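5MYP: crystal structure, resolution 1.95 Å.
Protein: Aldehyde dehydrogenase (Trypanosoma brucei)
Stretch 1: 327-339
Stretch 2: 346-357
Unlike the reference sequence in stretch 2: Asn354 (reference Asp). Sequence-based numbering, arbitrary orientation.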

# COMPACT_ATOMS: atom_id res chain seq x y z
N GLU A 327 1.57 -32.08 -20.18
CA GLU A 327 3.04 -32.14 -20.21
C GLU A 327 3.69 -32.17 -18.82
O GLU A 327 4.75 -32.76 -18.66
N PHE A 328 3.05 -31.53 -17.83
CA PHE A 328 3.53 -31.59 -16.44
C PHE A 328 3.58 -33.00 -15.85
O PHE A 328 4.39 -33.26 -14.96
N MET A 329 2.73 -33.91 -16.34
CA MET A 329 2.76 -35.32 -15.90
C MET A 329 4.08 -36.03 -16.22
O MET A 329 4.40 -37.04 -15.59
N LYS A 330 4.85 -35.51 -17.18
CA LYS A 330 6.15 -36.07 -17.55
C LYS A 330 7.24 -35.80 -16.51
O LYS A 330 8.25 -36.50 -16.48
N GLY A 331 7.05 -34.80 -15.65
CA GLY A 331 8.02 -34.45 -14.62
C GLY A 331 8.07 -35.35 -13.39
O GLY A 331 8.85 -35.08 -12.47
N GLY A 332 7.25 -36.39 -13.35
CA GLY A 332 7.35 -37.43 -12.32
C GLY A 332 6.59 -38.70 -12.67
O GLY A 332 6.06 -38.83 -13.78
N LYS A 333 6.54 -39.62 -11.72
CA LYS A 333 5.77 -40.86 -11.85
C LYS A 333 4.31 -40.58 -11.52
O LYS A 333 4.01 -40.07 -10.45
N VAL A 334 3.40 -40.93 -12.43
CA VAL A 334 1.96 -40.85 -12.15
C VAL A 334 1.63 -41.96 -11.16
O VAL A 334 1.46 -43.12 -11.53
N ALA A 335 1.58 -41.59 -9.87
CA ALA A 335 1.25 -42.53 -8.80
C ALA A 335 -0.26 -42.77 -8.70
O ALA A 335 -0.69 -43.90 -8.45
N VAL A 336 -1.04 -41.71 -8.87
CA VAL A 336 -2.50 -41.78 -8.85
C VAL A 336 -3.06 -40.95 -10.01
O VAL A 336 -2.62 -39.82 -10.23
N GLY A 337 -4.00 -41.52 -10.75
CA GLY A 337 -4.78 -40.78 -11.74
C GLY A 337 -4.16 -40.68 -13.12
O GLY A 337 -3.76 -41.69 -13.70
N GLY A 338 -4.09 -39.46 -13.65
CA GLY A 338 -3.57 -39.22 -15.00
C GLY A 338 -4.60 -39.35 -16.11
O GLY A 338 -4.24 -39.26 -17.29
N GLU A 339 -5.87 -39.53 -15.75
CA GLU A 339 -6.93 -39.72 -16.74
C GLU A 339 -7.33 -38.36 -17.30
O GLU A 339 -7.42 -37.37 -16.55
N THR A 346 -10.99 -32.14 -19.79
CA THR A 346 -11.13 -32.81 -18.50
C THR A 346 -9.80 -33.45 -18.14
O THR A 346 -9.27 -34.24 -18.92
N ILE A 347 -9.26 -33.09 -16.97
CA ILE A 347 -8.09 -33.76 -16.40
C ILE A 347 -8.42 -34.11 -14.94
O ILE A 347 -8.66 -33.22 -14.13
N ALA A 348 -8.43 -35.40 -14.62
CA ALA A 348 -8.70 -35.84 -13.25
C ALA A 348 -7.52 -35.49 -12.34
O ALA A 348 -6.39 -35.37 -12.81
N PRO A 349 -7.77 -35.31 -11.02
CA PRO A 349 -6.67 -35.05 -10.10
C PRO A 349 -5.60 -36.13 -10.18
O PRO A 349 -5.92 -37.32 -10.17
N THR A 350 -4.35 -35.70 -10.31
CA THR A 350 -3.24 -36.58 -10.61
C THR A 350 -2.11 -36.31 -9.63
O THR A 350 -1.65 -35.17 -9.51
N ILE A 351 -1.69 -37.36 -8.92
CA ILE A 351 -0.62 -37.28 -7.93
C ILE A 351 0.68 -37.76 -8.56
O ILE A 351 0.75 -38.89 -9.05
N LEU A 352 1.70 -36.89 -8.56
CA LEU A 352 3.02 -37.23 -9.10
C LEU A 352 3.99 -37.48 -7.95
O LEU A 352 4.02 -36.70 -6.99
N THR A 353 4.78 -38.55 -8.06
CA THR A 353 5.87 -38.83 -7.13
C THR A 353 7.18 -38.89 -7.91
O THR A 353 7.18 -38.81 -9.15
N ASN A 354 8.30 -39.03 -7.19
CA ASN A 354 9.64 -39.11 -7.79
C ASN A 354 9.87 -37.94 -8.75
O ASN A 354 10.25 -38.12 -9.90
N ILE A 355 9.63 -36.73 -8.23
CA ILE A 355 9.68 -35.52 -9.04
C ILE A 355 11.12 -35.08 -9.28
O ILE A 355 11.98 -35.24 -8.41
N ASP A 356 11.36 -34.54 -10.47
CA ASP A 356 12.54 -33.75 -10.77
C ASP A 356 12.21 -32.30 -10.36
O ASP A 356 11.40 -31.66 -11.03
N PRO A 357 12.83 -31.78 -9.27
CA PRO A 357 12.50 -30.41 -8.82
C PRO A 357 12.76 -29.29 -9.84
O PRO A 357 12.13 -28.23 -9.75

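Two neighbouring strands of this aldehyde dehydrogenase illustrate a general rule: backbone hydrogen bonds define the register of an antiparallel pair, and the side chains pack in the space around it. Lys333 and Thr353 form a closed backbone pair, with Lys333 N to Thr353 O at 2.8 Å and Thr353 N to Lys333 O at 2.9 Å. Further along, Ile351 N donates to Val336 O (2.9 Å), while Ile351 O accepts from Ala335 N at 2.9 Å and, weakly, from Val336 N at 3.3 Å. One carbonyl serving two successive amides marks a beta bulge, which shifts the register by one residue between Val334 and Val336. Ala348 N to Glu339 O (2.9 Å) and Asp356 N to Gly331 O (3.3 Å) extend the ladder beyond the paired strands.

Among the side chains, the principal polar link is Thr350. Its m rotamer places OG1 2.9 Å from Gly338 N, whose hydrogen it accepts, and the same hydroxyl donates to Ala348 O, with OG1 again 2.9 Å from that oxygen. A single hydroxyl thus ties the turn after one strand to the approach to the other. Glycines fit where a CB would not: near Thr350, a CB on Gly337 would clash with Pro349 O, and at the far end of the pairing one on Gly332 would strike Thr353 O and Ile355 CD1.

Part of the apolar packing falls on the two sheet faces. On the face of Val334 and Leu352, Val334 (t) sets CG2 3.9 Å from Leu352 CD2. The leucine, with chi1 m and chi2 t, also sets CD1 3.4 Å from Phe328 O. Outside the paired strands, Met329, m then t and t, extends its thioether so that CE rests 3.8 Å from Ile347 CG2 and 3.6 Å from Thr350 OG1. Phe328, by contrast, turns the end of its ring away from the second stretch.

On the face carrying Lys333, Val336, Ile351 and Thr353, Val336 (t) brings CG2 to 3.6 Å from CD1 of Ile351, itself m and t. Ala335, the residue between Val334 and Val336 where the register shifts, points its CB toward the second stretch and touches Thr353 with CB to CG2 at 3.8 Å. Thr353 adopts p, leaving OG1 3.7 Å from Lys333 CB. The lysine chain is extended through its first three torsions; CD passes 3.9 Å from Asn354 ND2 before its end leads away.

At the periphery, Glu339 OE1 lies 3.4 Å from Ala348 CB, a van der Waals contact; both carboxylate oxygens are hydrogen-bonded elsewhere in the structure.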

# COMPACT_ATOMS: atom_id res chain seq x y z
CB GLU A 327 3.63 -30.98 -21.03
CG GLU A 327 3.45 -31.08 -22.54
CD GLU A 327 4.03 -32.35 -23.12
OE1 GLU A 327 3.25 -33.12 -23.72
OE2 GLU A 327 5.25 -32.59 -22.98
CB PHE A 328 2.69 -30.69 -15.50
CG PHE A 328 2.97 -29.20 -15.62
CD1 PHE A 328 4.12 -28.68 -16.23
CD2 PHE A 328 2.06 -28.30 -15.07
CE1 PHE A 328 4.33 -27.31 -16.29
CE2 PHE A 328 2.27 -26.94 -15.13
CZ PHE A 328 3.41 -26.44 -15.75
CB MET A 329 1.59 -36.11 -16.49
CG MET A 329 0.22 -35.68 -15.99
SD MET A 329 -1.11 -36.72 -16.62
CE MET A 329 -2.55 -35.74 -16.18
CB LYS A 330 6.63 -35.50 -18.90
CG LYS A 330 5.66 -35.64 -20.07
CD LYS A 330 5.36 -37.08 -20.43
CE LYS A 330 4.39 -37.17 -21.59
NZ LYS A 330 4.84 -36.42 -22.79
CB LYS A 333 6.33 -41.92 -10.89
CG LYS A 333 5.70 -43.30 -11.02
CD LYS A 333 6.31 -44.27 -10.02
CE LYS A 333 6.00 -45.72 -10.36
NZ LYS A 333 4.54 -46.03 -10.33
CB VAL A 334 1.10 -40.99 -13.44
CG1 VAL A 334 -0.38 -41.04 -13.09
CG2 VAL A 334 1.38 -39.83 -14.38
CB ALA A 335 1.78 -42.02 -7.47
CB VAL A 336 -3.09 -41.26 -7.52
CG1 VAL A 336 -4.62 -41.32 -7.52
CG2 VAL A 336 -2.53 -42.04 -6.34
CB GLU A 339 -8.17 -40.39 -16.12
CG GLU A 339 -7.88 -41.66 -15.31
CD GLU A 339 -7.67 -41.41 -13.83
OE1 GLU A 339 -7.33 -40.27 -13.45
OE2 GLU A 339 -7.86 -42.35 -13.03
CB THR A 346 -12.22 -33.90 -18.57
OG1 THR A 346 -13.46 -33.32 -18.99
CG2 THR A 346 -12.42 -34.54 -17.22
CB ILE A 347 -6.82 -32.88 -16.44
CG1 ILE A 347 -6.49 -32.45 -17.87
CG2 ILE A 347 -5.63 -33.62 -15.81
CD1 ILE A 347 -5.35 -31.45 -17.98
CB ALA A 348 -8.96 -37.34 -13.20
CB PRO A 349 -7.35 -35.04 -8.72
CG PRO A 349 -8.77 -34.75 -8.99
CD PRO A 349 -9.07 -35.36 -10.33
CB THR A 350 -2.76 -36.36 -12.05
OG1 THR A 350 -3.83 -36.68 -12.95
CG2 THR A 350 -1.54 -37.21 -12.38
CB ILE A 351 -0.92 -38.14 -6.68
CG1 ILE A 351 -2.30 -37.79 -6.10
CG2 ILE A 351 0.18 -37.97 -5.63
CD1 ILE A 351 -2.74 -38.69 -4.96
CB LEU A 352 3.57 -36.10 -9.97
CG LEU A 352 2.81 -35.68 -11.23
CD1 LEU A 352 3.61 -34.61 -11.95
CD2 LEU A 352 2.54 -36.86 -12.15
CB THR A 353 5.64 -40.17 -6.40
OG1 THR A 353 5.52 -41.22 -7.36
CG2 THR A 353 4.39 -40.10 -5.54
CB ASN A 354 9.83 -40.45 -8.52
CG ASN A 354 9.58 -41.65 -7.61
OD1 ASN A 354 9.55 -41.53 -6.39
ND2 ASN A 354 9.41 -42.82 -8.22
CB ILE A 355 8.85 -34.37 -8.37
CG1 ILE A 355 7.42 -34.38 -8.91
CG2 ILE A 355 9.42 -32.98 -8.64
CD1 ILE A 355 6.62 -35.58 -8.49
CB ASP A 356 12.87 -33.84 -12.26
CG ASP A 356 14.04 -32.96 -12.67
OD1 ASP A 356 14.86 -32.58 -11.81
OD2 ASP A 356 14.14 -32.66 -13.88
CB PRO A 357 13.39 -30.21 -7.58
CG PRO A 357 13.75 -31.59 -7.14
CD PRO A 357 13.85 -32.39 -8.40